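Side-chain contacts in leucine-rich repeat protein TpLRR (Treponema pallidum, PDB 6MLX), which is of unknown function but forms a leucine-rich repeat solenoid and is probably secreted to the periplasm of the spirochaete: residues K9-G14 against V35-I40; G178-K183 against D199-S204. One frame throughout, in Å; residues are numbered along the deposited sequence.

Contact 1. Residues K9-G14 against V35-I40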
loop_
_atom_site.group_PDB
_atom_site.type_symbol
_atom_site.label_atom_id
_atom_site.label_comp_id
_atom_site.label_asym_id
_atom_site.label_seq_id
_atom_site.Cartn_x
_atom_site.Cartn_y
_atom_site.Cartn_z
ATOM N N LYS A 9 3.264 19.123 18.167
ATOM C CA LYS A 9 4.639 19.168 18.664
ATOM C C LYS A 9 5.354 17.828 18.522
ATOM O O LYS A 9 6.591 17.791 18.563
ATOM C CB LYS A 9 4.666 19.635 20.122
ATOM C CG LYS A 9 3.967 18.713 21.107
ATOM C CD LYS A 9 3.916 19.371 22.475
ATOM C CE LYS A 9 4.101 18.365 23.595
ATOM N NZ LYS A 9 4.226 19.049 24.933
ATOM N N PHE A 10 4.619 16.734 18.318
ATOM C CA PHE A 10 5.251 15.452 18.025
ATOM C C PHE A 10 5.635 15.282 16.553
ATOM O O PHE A 10 6.162 14.221 16.198
ATOM C CB PHE A 10 4.335 14.304 18.469
ATOM C CG PHE A 10 4.187 14.183 19.968
ATOM C CD1 PHE A 10 3.034 14.621 20.611
ATOM C CD2 PHE A 10 5.214 13.645 20.740
ATOM C CE1 PHE A 10 2.904 14.522 21.995
ATOM C CE2 PHE A 10 5.093 13.542 22.130
ATOM C CZ PHE A 10 3.936 13.975 22.754
ATOM N N PHE A 11 5.418 16.288 15.690
ATOM C CA PHE A 11 5.795 16.198 14.278
ATOM C C PHE A 11 6.708 17.342 13.859
ATOM O O PHE A 11 6.518 18.489 14.274
ATOM C CB PHE A 11 4.570 16.222 13.343
ATOM C CG PHE A 11 3.530 15.232 13.702
ATOM C CD1 PHE A 11 3.593 13.937 13.217
ATOM C CD2 PHE A 11 2.498 15.584 14.563
ATOM C CE1 PHE A 11 2.638 13.013 13.569
ATOM C CE2 PHE A 11 1.540 14.668 14.925
ATOM C CZ PHE A 11 1.607 13.376 14.420
ATOM N N GLN A 12 7.682 17.017 13.010
ATOM C CA GLN A 12 8.348 17.988 12.161
ATOM C C GLN A 12 7.628 18.037 10.821
ATOM O O GLN A 12 7.195 16.998 10.296
ATOM C CB GLN A 12 9.818 17.616 11.957
ATOM C CG GLN A 12 10.566 17.453 13.264
ATOM C CD GLN A 12 12.043 17.198 13.084
ATOM O OE1 GLN A 12 12.511 16.824 12.001
ATOM N NE2 GLN A 12 12.796 17.408 14.154
ATOM N N TYR A 13 7.524 19.246 10.264
ATOM C CA TYR A 13 6.737 19.494 9.062
ATOM C C TYR A 13 7.305 20.677 8.299
ATOM O O TYR A 13 8.037 21.508 8.845
ATOM C CB TYR A 13 5.264 19.789 9.389
ATOM C CG TYR A 13 5.075 20.962 10.326
ATOM C CD1 TYR A 13 4.891 22.252 9.844
ATOM C CD2 TYR A 13 5.084 20.774 11.698
ATOM C CE1 TYR A 13 4.722 23.331 10.721
ATOM C CE2 TYR A 13 4.917 21.831 12.571
ATOM C CZ TYR A 13 4.738 23.109 12.078
ATOM O OH TYR A 13 4.576 24.150 12.967
ATOM N N GLY A 14 6.940 20.741 7.015
ATOM C CA GLY A 14 7.191 21.907 6.196
ATOM C C GLY A 14 5.916 22.378 5.520
ATOM O O GLY A 14 4.836 21.803 5.701
ATOM N N VAL A 35 -2.991 9.943 15.735
ATOM C CA VAL A 35 -4.055 10.495 14.911
ATOM C C VAL A 35 -3.470 11.761 14.301
ATOM O O VAL A 35 -3.377 12.800 14.965
ATOM C CB VAL A 35 -5.332 10.788 15.703
ATOM C CG1 VAL A 35 -6.376 11.414 14.782
ATOM C CG2 VAL A 35 -5.871 9.521 16.351
ATOM N N LEU A 36 -3.037 11.656 13.052
ATOM C CA LEU A 36 -2.431 12.780 12.365
ATOM C C LEU A 36 -3.412 13.945 12.292
ATOM O O LEU A 36 -4.532 13.772 11.775
ATOM C CB LEU A 36 -2.024 12.373 10.957
ATOM C CG LEU A 36 -1.065 13.352 10.314
ATOM C CD1 LEU A 36 0.259 13.200 11.026
ATOM C CD2 LEU A 36 -0.938 13.086 8.816
ATOM N N PRO A 37 -3.034 15.138 12.769
ATOM C CA PRO A 37 -3.961 16.276 12.725
ATOM C C PRO A 37 -4.361 16.605 11.295
ATOM O O PRO A 37 -3.550 16.555 10.371
ATOM C CB PRO A 37 -3.153 17.420 13.359
ATOM C CG PRO A 37 -1.712 17.055 13.085
ATOM C CD PRO A 37 -1.694 15.536 13.246
ATOM N N SER A 38 -5.635 16.937 11.120
ATOM C CA SER A 38 -6.100 17.361 9.809
ATOM C C SER A 38 -5.529 18.708 9.408
ATOM O O SER A 38 -5.555 19.048 8.221
ATOM C CB SER A 38 -7.622 17.417 9.803
ATOM O OG SER A 38 -8.062 18.169 10.918
ATOM N N GLN A 39 -5.027 19.481 10.371
ATOM C CA GLN A 39 -4.472 20.797 10.083
ATOM C C GLN A 39 -3.385 21.139 11.101
ATOM O O GLN A 39 -3.393 20.649 12.237
ATOM C CB GLN A 39 -5.575 21.880 10.081
ATOM C CG GLN A 39 -6.363 22.005 11.379
ATOM C CD GLN A 39 -5.654 22.873 12.419
ATOM O OE1 GLN A 39 -4.848 23.740 12.072
ATOM N NE2 GLN A 39 -5.947 22.632 13.700
ATOM N N ILE A 40 -2.438 21.974 10.679
ATOM C CA ILE A 40 -1.497 22.613 11.592
ATOM C C ILE A 40 -1.600 24.115 11.393
ATOM O O ILE A 40 -1.407 24.614 10.276
ATOM C CB ILE A 40 -0.048 22.143 11.389
ATOM C CG1 ILE A 40 0.153 20.774 12.028
ATOM C CG2 ILE A 40 0.931 23.134 12.029
ATOM C CD1 ILE A 40 1.590 20.335 12.031
#
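Phe11 and Tyr13, alternate residues of strand 11-15, reach across to Leu36, Pro37 and Ile40, and every touch between the two segments is apolar. The first group of contacts is made by the far end of the Phe11 ring. Phe11 CE1 meets the Leu36 methyl CD1 at 3.5 Å, and Phe11 CZ lies close to the same methyl. On the other flank of the ring, Phe11 CE2 lies 3.7 Å from Pro37 CD. Both partners approach the ring obliquely. With CG set beside the backbone N and anti to the carbonyl carbon (chi1 -52°), the ring projects into the angle between Leu36 and Pro37, while Tyr27 and Ile24 add to its surroundings.

The second group is a CH-pi contact. Ile40 CD1 sits over one face of the Tyr13 ring, 3.8 Å from the ring centroid and 23° off its normal, displaced toward the CD2-CE2 side. The other branch follows the ring to its hydroxyl end, where Ile40 CG2 is 3.8 Å from Tyr13 CZ. Ile22 of strand 22-27 touches both Tyr13 and Ile40.

No hydrogen bond crosses the contact, and the nearest CA pair, Phe11 and Leu36, is 9.1 Å apart. That spacing fits the topology: strand 11-15 pairs antiparallel with 22-27, which runs beside 43-48, itself the partner of 39-40. Tyr13 and Ile40 thus meet from strands not paired with each other, whereas Phe11 packs on the loop preceding strand 39-40. The contact therefore rests on hydrophobic packing and one CH-pi interaction, buried at Phe11, Leu36, Pro37 and Ile40 and reaching the surface at Tyr13.

Contact 2. Residues G178-K183 against D199-S204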
loop_
_atom_site.group_PDB
_atom_site.type_symbol
_atom_site.label_atom_id
_atom_site.label_comp_id
_atom_site.label_asym_id
_atom_site.label_seq_id
_atom_site.Cartn_x
_atom_site.Cartn_y
_atom_site.Cartn_z
ATOM N N GLY A 178 -9.543 -11.861 -7.991
ATOM C CA GLY A 178 -10.807 -11.402 -8.530
ATOM C C GLY A 178 -10.637 -10.301 -9.560
ATOM O O GLY A 178 -9.620 -9.602 -9.610
ATOM N N ASN A 179 -11.659 -10.157 -10.413
ATOM C CA ASN A 179 -11.645 -9.124 -11.446
ATOM C C ASN A 179 -10.488 -9.316 -12.407
ATOM O O ASN A 179 -9.852 -8.350 -12.825
ATOM C CB ASN A 179 -11.562 -7.721 -10.846
ATOM C CG ASN A 179 -12.887 -7.107 -10.673
ATOM O OD1 ASN A 179 -13.880 -7.666 -11.111
ATOM N ND2 ASN A 179 -12.929 -5.938 -10.048
ATOM N N LEU A 180 -10.163 -10.558 -12.697
ATOM C CA LEU A 180 -9.153 -10.814 -13.706
ATOM C C LEU A 180 -9.736 -10.432 -15.060
ATOM O O LEU A 180 -10.853 -10.850 -15.382
ATOM C CB LEU A 180 -8.738 -12.277 -13.677
ATOM C CG LEU A 180 -7.456 -12.675 -14.398
ATOM C CD1 LEU A 180 -6.265 -11.818 -13.979
ATOM C CD2 LEU A 180 -7.177 -14.157 -14.126
ATOM N N PRO A 181 -9.052 -9.626 -15.856
ATOM C CA PRO A 181 -9.678 -9.073 -17.063
ATOM C C PRO A 181 -9.775 -10.088 -18.194
ATOM O O PRO A 181 -9.201 -11.180 -18.171
ATOM C CB PRO A 181 -8.752 -7.921 -17.459
ATOM C CG PRO A 181 -7.841 -7.714 -16.274
ATOM C CD PRO A 181 -7.736 -9.027 -15.592
ATOM N N GLU A 182 -10.513 -9.678 -19.219
ATOM C CA GLU A 182 -10.596 -10.443 -20.449
ATOM C C GLU A 182 -9.323 -10.324 -21.272
ATOM O O GLU A 182 -9.059 -11.171 -22.131
ATOM C CB GLU A 182 -11.813 -9.949 -21.228
ATOM C CG GLU A 182 -13.017 -9.700 -20.308
ATOM C CD GLU A 182 -13.849 -10.958 -20.128
ATOM O OE1 GLU A 182 -14.093 -11.633 -21.146
ATOM O OE2 GLU A 182 -14.245 -11.289 -18.983
ATOM N N LYS A 183 -8.525 -9.294 -21.016
ATOM C CA LYS A 183 -7.267 -9.097 -21.712
ATOM C C LYS A 183 -6.366 -8.263 -20.814
ATOM O O LYS A 183 -6.809 -7.271 -20.233
ATOM C CB LYS A 183 -7.502 -8.415 -23.067
ATOM C CG LYS A 183 -6.396 -7.486 -23.516
ATOM C CD LYS A 183 -6.659 -7.018 -24.949
ATOM C CE LYS A 183 -7.793 -5.973 -24.986
ATOM N NZ LYS A 183 -7.342 -4.585 -24.564
ATOM N N ASP A 199 -5.979 -24.556 -9.977
ATOM C CA ASP A 199 -5.769 -24.916 -11.378
ATOM C C ASP A 199 -6.631 -24.084 -12.316
ATOM O O ASP A 199 -6.165 -23.674 -13.387
ATOM C CB ASP A 199 -6.046 -26.403 -11.597
ATOM C CG ASP A 199 -4.885 -27.266 -11.181
ATOM O OD1 ASP A 199 -3.761 -27.052 -11.698
ATOM O OD2 ASP A 199 -5.096 -28.160 -10.340
ATOM N N VAL A 200 -7.891 -23.831 -11.950
ATOM C CA VAL A 200 -8.749 -23.032 -12.823
ATOM C C VAL A 200 -8.170 -21.626 -12.981
ATOM O O VAL A 200 -8.200 -21.037 -14.076
ATOM C CB VAL A 200 -10.200 -23.022 -12.294
ATOM C CG1 VAL A 200 -10.406 -21.980 -11.197
ATOM C CG2 VAL A 200 -11.199 -22.817 -13.449
ATOM N N LEU A 201 -7.556 -21.103 -11.916
ATOM C CA LEU A 201 -6.916 -19.796 -12.009
ATOM C C LEU A 201 -5.710 -19.847 -12.939
ATOM O O LEU A 201 -5.629 -19.080 -13.905
ATOM C CB LEU A 201 -6.521 -19.307 -10.620
ATOM C CG LEU A 201 -5.872 -17.922 -10.596
ATOM C CD1 LEU A 201 -6.695 -16.925 -11.425
ATOM C CD2 LEU A 201 -5.722 -17.454 -9.164
ATOM N N LYS A 202 -4.773 -20.763 -12.670
ATOM C CA LYS A 202 -3.602 -20.939 -13.527
ATOM C C LYS A 202 -3.981 -21.070 -15.002
ATOM O O LYS A 202 -3.296 -20.526 -15.877
ATOM C CB LYS A 202 -2.817 -22.176 -13.084
ATOM C CG LYS A 202 -2.020 -22.033 -11.808
ATOM C CD LYS A 202 -1.424 -23.394 -11.443
ATOM C CE LYS A 202 -0.518 -23.329 -10.229
ATOM N NZ LYS A 202 -0.282 -24.695 -9.651
ATOM N N ARG A 203 -5.071 -21.782 -15.304
ATOM C CA ARG A 203 -5.460 -21.946 -16.704
ATOM C C ARG A 203 -5.983 -20.645 -17.295
ATOM O O ARG A 203 -5.656 -20.313 -18.440
ATOM C CB ARG A 203 -6.507 -23.054 -16.855
ATOM C CG ARG A 203 -5.931 -24.463 -16.709
ATOM C CD ARG A 203 -6.887 -25.540 -17.220
ATOM N NE ARG A 203 -8.151 -25.577 -16.491
ATOM C CZ ARG A 203 -8.348 -26.265 -15.370
ATOM N NH1 ARG A 203 -7.348 -26.965 -14.836
ATOM N NH2 ARG A 203 -9.539 -26.240 -14.777
ATOM N N SER A 204 -6.819 -19.901 -16.559
ATOM C CA SER A 204 -7.317 -18.664 -17.159
ATOM C C SER A 204 -6.201 -17.631 -17.300
ATOM O O SER A 204 -6.235 -16.799 -18.223
ATOM C CB SER A 204 -8.509 -18.118 -16.363
ATOM O OG SER A 204 -8.204 -17.952 -14.996
#
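No flat group takes part where Leu180 meets Leu201 and Ser204; the guanidinium of Arg203 instead turns one face back on its own helix. Over that face, Asp199 O stands 3.7 Å from the Arg203 guanidinium plane, with Val200 CA at a similar height, both nearer its border than its centre. The setting is the C-terminal end of the leucine-rich repeat solenoid, where the loop between strands 176-178 and 185-186 is met by helix 199-207.

Across the contact the evidence is a small apolar touch. Leu180 points its CB toward the helix, and the branch that does the work is CD2: the other methyl, Leu180 CD1, is 5.7 Å from Leu201 CD1. The two leucines cross at a slant, each with CG anti to the backbone N (chi1 -165° for Leu180 and -178° for Leu201), and for Leu201 this extended start carries CD1 to the Leu180 methyl although its CB does not aim there. Leu156 and Leu208 also touch Leu180, which therefore lies between Leu156, just after strand 153-155, and Leu208, just after the helix.

The polar neighbour is turned inward. Ser204 OG lies 3.0 Å from Leu201 O and 3.2 Å from Val200 O, both one turn back along the helix. Its placement between the backbone N and the carbonyl carbon (chi1 54°) allows this approach. Leu180 CD2, Leu201 CD1 and Ser204 OG make a nearly equilateral triangle: Leu180 CD2 is 3.9 Å from Leu201 CD1 and 4.0 Å from Ser204 OG, and Leu201 CD1 to Ser204 OG is 4.0 Å.

Overall arrangement
Contact 1 and contact 2 lie on opposite sides of the chain's centre, 44 Å apart between centres and about 29 Å between nearest atoms, and they share no residue, strand or helix. Along the chain they come in series: 9-14 meets 35-40 before 178-183 meets 199-204. The first belongs to the mixed sheet at the N-terminal end, which continues through parallel strands such as 70-71, 93-94 and 116-117 into the repeats; the second joins a late loop to helix 199-207. Both are local closures, 21 and 16 residues apart in sequence, consistent with an elongated solenoid whose two ends are packed independently, one by strands and the other by a helix.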